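Beta/alpha-amylase (Paenibacillus polymyxa, PDB 3VOC) hydrolyses alpha-1,4-glucosidic linkages of starch, its family 14 beta-amylase domain, the part crystallised, releasing maltose from non-reducing chain ends. Local coordinates at residues Ile38-Val47 / Trp57-Val67; Ser339-Ser347 / Lys371-Tyr381. All coordinates share one frame; numbering follows the deposited sequence.

Contact 1. Residues Ile38-Val47 / Trp57-Val67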
# COMPACT_ATOMS: atom_id res chain seq x y z
N ILE A 38 -7.38 -5.21 -16.02
CA ILE A 38 -8.07 -5.36 -14.75
C ILE A 38 -7.01 -5.59 -13.67
O ILE A 38 -6.15 -6.46 -13.82
CB ILE A 38 -9.06 -6.55 -14.75
CG1 ILE A 38 -10.11 -6.41 -15.87
CG2 ILE A 38 -9.69 -6.75 -13.34
CD1 ILE A 38 -11.04 -5.17 -15.74
N THR A 39 -7.05 -4.77 -12.60
CA THR A 39 -6.18 -5.01 -11.43
C THR A 39 -6.94 -5.82 -10.36
O THR A 39 -8.15 -5.65 -10.16
CB THR A 39 -5.58 -3.72 -10.81
OG1 THR A 39 -6.60 -3.05 -10.06
CG2 THR A 39 -5.03 -2.77 -11.91
N THR A 40 -6.22 -6.71 -9.68
CA THR A 40 -6.88 -7.75 -8.88
C THR A 40 -6.09 -8.05 -7.62
O THR A 40 -4.93 -8.45 -7.71
CB THR A 40 -6.99 -9.07 -9.69
OG1 THR A 40 -7.70 -8.84 -10.91
CG2 THR A 40 -7.70 -10.17 -8.86
N ASP A 41 -6.72 -7.88 -6.46
CA ASP A 41 -6.16 -8.44 -5.23
C ASP A 41 -6.10 -9.96 -5.34
O ASP A 41 -7.13 -10.62 -5.48
CB ASP A 41 -7.00 -8.06 -4.02
CG ASP A 41 -6.63 -6.70 -3.46
OD1 ASP A 41 -5.43 -6.43 -3.23
OD2 ASP A 41 -7.54 -5.90 -3.23
N VAL A 42 -4.87 -10.49 -5.33
CA VAL A 42 -4.65 -11.95 -5.29
C VAL A 42 -4.37 -12.25 -3.83
O VAL A 42 -3.24 -12.11 -3.34
CB VAL A 42 -3.52 -12.38 -6.26
CG1 VAL A 42 -3.31 -13.90 -6.26
CG2 VAL A 42 -3.83 -11.88 -7.70
N TRP A 43 -5.45 -12.60 -3.12
CA TRP A 43 -5.39 -12.70 -1.65
C TRP A 43 -4.52 -13.87 -1.15
O TRP A 43 -4.77 -15.03 -1.50
CB TRP A 43 -6.81 -12.83 -1.06
CG TRP A 43 -7.64 -11.61 -1.27
CD1 TRP A 43 -8.67 -11.46 -2.14
CD2 TRP A 43 -7.48 -10.35 -0.60
NE1 TRP A 43 -9.17 -10.19 -2.05
CE2 TRP A 43 -8.46 -9.48 -1.12
CE3 TRP A 43 -6.60 -9.87 0.38
CZ2 TRP A 43 -8.59 -8.15 -0.70
CZ3 TRP A 43 -6.73 -8.54 0.81
CH2 TRP A 43 -7.72 -7.69 0.27
N TRP A 44 -3.52 -13.57 -0.33
CA TRP A 44 -2.73 -14.63 0.29
C TRP A 44 -3.61 -15.69 0.96
O TRP A 44 -3.37 -16.91 0.83
CB TRP A 44 -1.75 -14.04 1.31
CG TRP A 44 -0.58 -14.95 1.63
CD1 TRP A 44 -0.25 -16.15 1.02
CD2 TRP A 44 0.43 -14.71 2.62
NE1 TRP A 44 0.89 -16.66 1.58
CE2 TRP A 44 1.33 -15.80 2.56
CE3 TRP A 44 0.67 -13.67 3.55
CZ2 TRP A 44 2.44 -15.89 3.40
CZ3 TRP A 44 1.77 -13.76 4.36
CH2 TRP A 44 2.65 -14.86 4.29
N GLY A 45 -4.65 -15.22 1.65
CA GLY A 45 -5.60 -16.07 2.38
C GLY A 45 -6.37 -17.03 1.49
O GLY A 45 -6.85 -18.05 1.96
N TYR A 46 -6.48 -16.69 0.20
CA TYR A 46 -7.13 -17.54 -0.79
C TYR A 46 -6.20 -18.60 -1.37
O TYR A 46 -6.66 -19.66 -1.79
CB TYR A 46 -7.64 -16.72 -1.98
CG TYR A 46 -8.97 -16.03 -1.80
CD1 TYR A 46 -9.55 -15.86 -0.55
CD2 TYR A 46 -9.64 -15.48 -2.91
CE1 TYR A 46 -10.78 -15.19 -0.39
CE2 TYR A 46 -10.87 -14.81 -2.77
CZ TYR A 46 -11.42 -14.67 -1.51
OH TYR A 46 -12.62 -14.00 -1.35
N VAL A 47 -4.91 -18.28 -1.47
CA VAL A 47 -4.03 -19.09 -2.31
C VAL A 47 -3.03 -19.95 -1.55
O VAL A 47 -2.42 -20.83 -2.14
CB VAL A 47 -3.27 -18.23 -3.38
CG1 VAL A 47 -4.26 -17.44 -4.23
CG2 VAL A 47 -2.25 -17.27 -2.71
N TRP A 57 -4.28 -22.13 -6.57
CA TRP A 57 -4.36 -21.01 -7.51
C TRP A 57 -5.57 -21.11 -8.44
O TRP A 57 -5.73 -20.25 -9.31
CB TRP A 57 -3.08 -20.93 -8.36
CG TRP A 57 -1.84 -20.62 -7.56
CD1 TRP A 57 -0.85 -21.49 -7.21
CD2 TRP A 57 -1.46 -19.35 -7.02
NE1 TRP A 57 0.13 -20.84 -6.50
CE2 TRP A 57 -0.22 -19.52 -6.37
CE3 TRP A 57 -2.03 -18.07 -7.04
CZ2 TRP A 57 0.45 -18.47 -5.73
CZ3 TRP A 57 -1.37 -17.03 -6.41
CH2 TRP A 57 -0.15 -17.24 -5.76
N SER A 58 -6.43 -22.12 -8.26
CA SER A 58 -7.45 -22.44 -9.28
C SER A 58 -8.45 -21.29 -9.50
O SER A 58 -8.77 -20.96 -10.63
CB SER A 58 -8.20 -23.75 -8.97
OG SER A 58 -8.86 -23.69 -7.71
N TYR A 59 -8.91 -20.66 -8.43
CA TYR A 59 -9.79 -19.50 -8.57
C TYR A 59 -9.15 -18.36 -9.39
O TYR A 59 -9.81 -17.74 -10.23
CB TYR A 59 -10.26 -19.01 -7.20
CG TYR A 59 -10.94 -17.66 -7.23
CD1 TYR A 59 -12.28 -17.54 -7.60
CD2 TYR A 59 -10.25 -16.50 -6.85
CE1 TYR A 59 -12.92 -16.29 -7.61
CE2 TYR A 59 -10.89 -15.25 -6.84
CZ TYR A 59 -12.22 -15.16 -7.22
OH TYR A 59 -12.85 -13.93 -7.23
N TYR A 60 -7.88 -18.08 -9.15
CA TYR A 60 -7.23 -17.00 -9.89
C TYR A 60 -6.88 -17.37 -11.32
O TYR A 60 -6.80 -16.50 -12.18
CB TYR A 60 -6.03 -16.43 -9.12
CG TYR A 60 -6.50 -15.59 -7.97
CD1 TYR A 60 -7.13 -14.36 -8.20
CD2 TYR A 60 -6.34 -16.03 -6.64
CE1 TYR A 60 -7.58 -13.58 -7.15
CE2 TYR A 60 -6.79 -15.23 -5.55
CZ TYR A 60 -7.41 -14.01 -5.83
OH TYR A 60 -7.87 -13.20 -4.81
N LYS A 61 -6.68 -18.65 -11.59
CA LYS A 61 -6.52 -19.09 -12.98
C LYS A 61 -7.85 -18.89 -13.71
O LYS A 61 -7.88 -18.38 -14.83
CB LYS A 61 -6.04 -20.55 -13.05
CG LYS A 61 -4.53 -20.70 -12.85
CD LYS A 61 -4.14 -22.13 -12.55
CE LYS A 61 -2.60 -22.29 -12.49
NZ LYS A 61 -2.19 -23.52 -11.71
N THR A 62 -8.96 -19.23 -13.06
CA THR A 62 -10.29 -18.96 -13.63
C THR A 62 -10.51 -17.46 -13.88
O THR A 62 -11.00 -17.05 -14.95
CB THR A 62 -11.41 -19.50 -12.73
OG1 THR A 62 -11.20 -20.90 -12.51
CG2 THR A 62 -12.78 -19.29 -13.37
N TYR A 63 -10.18 -16.66 -12.87
CA TYR A 63 -10.28 -15.21 -12.96
C TYR A 63 -9.45 -14.70 -14.13
O TYR A 63 -9.96 -13.99 -15.01
CB TYR A 63 -9.78 -14.62 -11.64
CG TYR A 63 -10.07 -13.16 -11.39
CD1 TYR A 63 -10.73 -12.77 -10.23
CD2 TYR A 63 -9.64 -12.17 -12.29
CE1 TYR A 63 -10.97 -11.42 -9.96
CE2 TYR A 63 -9.89 -10.80 -12.03
CZ TYR A 63 -10.54 -10.44 -10.86
OH TYR A 63 -10.77 -9.11 -10.56
N ALA A 64 -8.18 -15.10 -14.18
CA ALA A 64 -7.29 -14.68 -15.24
C ALA A 64 -7.78 -15.13 -16.62
O ALA A 64 -7.69 -14.37 -17.59
CB ALA A 64 -5.84 -15.15 -15.00
N ASN A 65 -8.30 -16.36 -16.69
CA ASN A 65 -8.91 -16.87 -17.93
C ASN A 65 -10.05 -15.99 -18.43
O ASN A 65 -10.14 -15.72 -19.63
CB ASN A 65 -9.43 -18.29 -17.74
CG ASN A 65 -8.32 -19.32 -17.72
OD1 ASN A 65 -7.18 -19.02 -18.04
ND2 ASN A 65 -8.66 -20.56 -17.32
N ALA A 66 -10.94 -15.57 -17.53
CA ALA A 66 -12.06 -14.69 -17.89
C ALA A 66 -11.55 -13.34 -18.43
O ALA A 66 -12.02 -12.84 -19.47
CB ALA A 66 -13.00 -14.48 -16.69
N VAL A 67 -10.56 -12.78 -17.74
CA VAL A 67 -9.96 -11.49 -18.15
C VAL A 67 -9.33 -11.63 -19.55
O VAL A 67 -9.59 -10.80 -20.43
CB VAL A 67 -8.97 -10.95 -17.08
CG1 VAL A 67 -8.14 -9.76 -17.61
CG2 VAL A 67 -9.72 -10.55 -15.81
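In this TIM barrel the helix 58-69, which returns over strand 37-43 after the short helix 44-47 and a loop, lies against the outer side of that strand, and its Tyr60 reaches the strand's C-terminal end. The short segments run nearly antiparallel. The phenol oxygen of Tyr60 sits between two backbone groups: Trp43 N donates to OH at 3.0 Å in a nearly straight bond (171°), and OH in turn gives a weak bond to Asp41 O. Its ring is sandwiched, with Val42 CG1 lying over one face, 3.8 Å from the centroid, and CD2 of Tyr59 over the other, while Val47 CG1 comes in at the edge. Val42 can do this because CG1 stands anti to the backbone N (chi1 -178°), where it also meets the rim of Trp57 in the ring plane. Val47 CB makes a CH-pi contact over one face of the Trp57 six-membered ring, 3.9 Å from its centroid, and the indole NE1 is hydrogen-bonded to OG of Ser139 in helix 127-144. Back toward the start of the strand, Thr40 lays CG2 over the Tyr63 ring, 3.8 Å from its centroid, while its OG1 is hydrogen-bonded to NE1 of Trp74. Beyond the strand's end, in helix 44-47, Tyr46 turns an edge toward the face of Tyr59 in an offset T-shaped pair, planes 82° apart. A leucine in place of Tyr60 would probably leave Trp43 N without its acceptor and the strand end, which holds the probable substrate-binding Asp41, less firmly fixed. Such packing is characteristic of TIM-barrel beta-alpha units, whose C-terminal strand ends carry the active site.

Contact 2. Residues Ser339-Ser347 / Lys371-Tyr381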
# COMPACT_ATOMS: atom_id res chain seq x y z
N SER A 339 -4.86 17.02 -2.50
CA SER A 339 -4.40 17.45 -3.82
C SER A 339 -2.94 17.94 -3.75
O SER A 339 -2.13 17.62 -4.61
CB SER A 339 -5.33 18.54 -4.38
OG SER A 339 -4.90 18.92 -5.66
N THR A 340 -2.63 18.72 -2.71
CA THR A 340 -1.24 19.10 -2.40
C THR A 340 -0.36 17.87 -2.14
O THR A 340 0.78 17.83 -2.57
CB THR A 340 -1.21 20.04 -1.17
OG1 THR A 340 -1.75 21.33 -1.54
CG2 THR A 340 0.21 20.22 -0.59
N LEU A 341 -0.89 16.88 -1.43
CA LEU A 341 -0.13 15.65 -1.15
C LEU A 341 0.23 14.92 -2.45
O LEU A 341 1.40 14.53 -2.65
CB LEU A 341 -0.91 14.73 -0.20
CG LEU A 341 -0.32 13.37 0.17
CD1 LEU A 341 1.04 13.53 0.85
CD2 LEU A 341 -1.32 12.63 1.07
N VAL A 342 -0.76 14.77 -3.33
CA VAL A 342 -0.51 14.19 -4.66
C VAL A 342 0.59 14.97 -5.39
O VAL A 342 1.50 14.36 -5.95
CB VAL A 342 -1.79 14.14 -5.53
CG1 VAL A 342 -1.43 13.72 -6.97
CG2 VAL A 342 -2.85 13.18 -4.92
N ASP A 343 0.49 16.30 -5.40
CA ASP A 343 1.52 17.14 -6.05
C ASP A 343 2.90 16.89 -5.44
O ASP A 343 3.86 16.71 -6.17
CB ASP A 343 1.19 18.63 -5.96
CG ASP A 343 -0.04 19.02 -6.75
OD1 ASP A 343 -0.61 18.16 -7.47
OD2 ASP A 343 -0.46 20.20 -6.64
N THR A 344 2.97 16.86 -4.11
CA THR A 344 4.23 16.63 -3.40
C THR A 344 4.87 15.30 -3.81
O THR A 344 6.00 15.28 -4.28
CB THR A 344 4.03 16.68 -1.87
OG1 THR A 344 3.59 18.00 -1.51
CG2 THR A 344 5.36 16.37 -1.14
N VAL A 345 4.13 14.21 -3.65
CA VAL A 345 4.64 12.87 -3.92
C VAL A 345 4.99 12.74 -5.40
O VAL A 345 6.08 12.26 -5.76
CB VAL A 345 3.63 11.78 -3.48
CG1 VAL A 345 4.00 10.41 -4.08
CG2 VAL A 345 3.54 11.71 -1.96
N SER A 346 4.08 13.21 -6.24
CA SER A 346 4.28 13.14 -7.70
C SER A 346 5.51 13.92 -8.17
O SER A 346 6.28 13.41 -8.99
CB SER A 346 3.02 13.59 -8.46
OG SER A 346 1.90 12.76 -8.16
N SER A 347 5.68 15.14 -7.67
CA SER A 347 6.85 15.98 -8.01
C SER A 347 8.17 15.31 -7.62
O SER A 347 9.14 15.34 -8.38
CB SER A 347 6.78 17.34 -7.31
OG SER A 347 5.82 18.18 -7.92
N LYS A 371 -10.37 16.09 -11.74
CA LYS A 371 -9.22 16.14 -10.84
C LYS A 371 -8.17 15.08 -11.18
O LYS A 371 -6.98 15.39 -11.21
CB LYS A 371 -9.63 16.04 -9.37
CG LYS A 371 -9.44 17.36 -8.61
CD LYS A 371 -7.94 17.62 -8.36
CE LYS A 371 -7.71 18.84 -7.50
NZ LYS A 371 -7.97 20.13 -8.22
N ILE A 372 -8.62 13.86 -11.47
CA ILE A 372 -7.69 12.80 -11.87
C ILE A 372 -6.97 13.21 -13.14
O ILE A 372 -5.76 13.06 -13.25
CB ILE A 372 -8.39 11.42 -12.06
CG1 ILE A 372 -8.94 10.90 -10.72
CG2 ILE A 372 -7.39 10.39 -12.63
CD1 ILE A 372 -10.08 9.91 -10.87
N GLU A 373 -7.74 13.73 -14.11
CA GLU A 373 -7.17 14.19 -15.37
C GLU A 373 -6.06 15.22 -15.15
O GLU A 373 -5.01 15.13 -15.78
CB GLU A 373 -8.24 14.81 -16.28
CG GLU A 373 -7.69 15.14 -17.67
CD GLU A 373 -8.61 16.05 -18.46
OE1 GLU A 373 -9.18 16.99 -17.87
OE2 GLU A 373 -8.76 15.83 -19.68
N GLU A 374 -6.30 16.18 -14.27
CA GLU A 374 -5.29 17.20 -13.94
C GLU A 374 -4.00 16.56 -13.43
O GLU A 374 -2.90 16.90 -13.89
CB GLU A 374 -5.86 18.22 -12.93
CG GLU A 374 -4.83 19.12 -12.24
CD GLU A 374 -5.22 19.53 -10.82
OE1 GLU A 374 -4.33 19.81 -9.98
OE2 GLU A 374 -6.43 19.58 -10.52
N LYS A 375 -4.12 15.60 -12.51
CA LYS A 375 -2.96 14.97 -11.92
C LYS A 375 -2.16 14.15 -12.92
O LYS A 375 -0.93 14.33 -13.04
CB LYS A 375 -3.34 14.13 -10.68
CG LYS A 375 -4.01 14.96 -9.54
CD LYS A 375 -3.23 16.23 -9.23
CE LYS A 375 -3.77 16.94 -7.95
NZ LYS A 375 -3.21 18.34 -7.78
N ILE A 376 -2.84 13.27 -13.65
CA ILE A 376 -2.12 12.38 -14.59
C ILE A 376 -1.39 13.16 -15.70
O ILE A 376 -0.34 12.73 -16.14
CB ILE A 376 -3.01 11.21 -15.15
CG1 ILE A 376 -4.22 11.74 -15.93
CG2 ILE A 376 -3.47 10.31 -13.99
CD1 ILE A 376 -5.12 10.63 -16.52
N THR A 377 -1.95 14.30 -16.12
CA THR A 377 -1.36 15.11 -17.18
C THR A 377 -0.27 16.06 -16.67
O THR A 377 0.70 16.32 -17.39
CB THR A 377 -2.41 15.94 -17.98
OG1 THR A 377 -3.14 16.77 -17.08
CG2 THR A 377 -3.38 15.02 -18.75
N LYS A 378 -0.42 16.59 -15.45
CA LYS A 378 0.61 17.43 -14.83
C LYS A 378 1.89 16.63 -14.58
O LYS A 378 2.99 17.16 -14.70
CB LYS A 378 0.14 18.02 -13.50
CG LYS A 378 -0.63 19.32 -13.60
CD LYS A 378 -1.12 19.77 -12.21
CE LYS A 378 -1.87 21.10 -12.27
NZ LYS A 378 -2.42 21.50 -10.92
N PHE A 379 1.73 15.36 -14.23
CA PHE A 379 2.87 14.60 -13.72
C PHE A 379 3.31 13.41 -14.57
O PHE A 379 4.12 12.59 -14.13
CB PHE A 379 2.61 14.19 -12.27
CG PHE A 379 2.41 15.37 -11.34
CD1 PHE A 379 3.47 16.22 -11.04
CD2 PHE A 379 1.15 15.64 -10.79
CE1 PHE A 379 3.30 17.33 -10.21
CE2 PHE A 379 0.96 16.75 -9.95
CZ PHE A 379 2.05 17.59 -9.65
N GLY A 380 2.78 13.30 -15.78
CA GLY A 380 3.27 12.25 -16.69
C GLY A 380 3.05 10.84 -16.16
O GLY A 380 3.93 9.98 -16.29
N TYR A 381 1.88 10.61 -15.57
CA TYR A 381 1.53 9.26 -15.08
C TYR A 381 1.56 8.22 -16.19
O TYR A 381 1.22 8.51 -17.35
CB TYR A 381 0.17 9.27 -14.37
CG TYR A 381 0.24 9.64 -12.90
CD1 TYR A 381 -0.16 8.73 -11.92
CD2 TYR A 381 0.72 10.90 -12.49
CE1 TYR A 381 -0.10 9.05 -10.56
CE2 TYR A 381 0.78 11.24 -11.12
CZ TYR A 381 0.37 10.29 -10.17
OH TYR A 381 0.44 10.57 -8.82
O HOH W 1 -0.09 21.49 -9.07
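Ser339 opens the contact by offering OG to Lys375 NZ at 2.8 Å, with the CE methylene of Lys371 lying close to the same hydroxyl. One turn on, Val342 rests CG1 against the aliphatic part of Lys375, 3.8 Å from CD; the lysine chain, bent at chi2 (-48°), bears its ammonium past this methyl toward the acidic groups. Asp343 then closes the salt bridge: its OD1 takes Lys375 NZ at 2.6 Å on the syn side, 27° out of the carboxylate plane. The same ammonium forms a second salt bridge with Glu374 OE1, which Lys378 NZ meets from the opposite face, while Lys371 NZ uses the syn lone pair of Glu374 OE2. Two carboxylates and three lysines thus form one network, and a water bridges Asp343 OD2 and Lys378 NZ. This clustering of positive charge probably helps keep both acids ionised. Asp343 OD1 also lies at the edge of the Phe379 ring, 3.3 Å from CE2. Ser346 serves two neighbours with one side chain: CB sits over the Phe379 face, 3.6 Å from the centroid, opposite Lys378 CB, while OG accepts from Tyr381 OH at 2.7 Å and donates to its own helix at Val342 O. At the end, Ser347 OG approaches Phe379 CE1. The segments 339-347 and 371-378 run nearly parallel, 18° apart, their axes 11.0 Å from each other at closest approach, outside the barrel. Val342 and Val345 touch strand 318-321, helix 305-315 meets Leu341 and Val345, and helix 403-411 covers Ile372 and Ile376.

How the contacts relate
Both contacts belong to one eight-stranded barrel but sit at different depths. Contact 1 is a buried joint between a strand and its covering helix, whereas contact 2, partly buried, joins two helices of the outer layer, and 371-381 leads on toward the last strand. No element is common to them: their centres lie about 30 Å apart and their nearest atoms about 12 Å. The chemistry follows the place. In contact 1 aromatic rings and methyl groups dominate, with few polar bonds, made largely to backbone atoms; contact 2 adds a salt-bridge network and hydroxyl bonds to the packing of one phenylalanine ring, and a water joins that network.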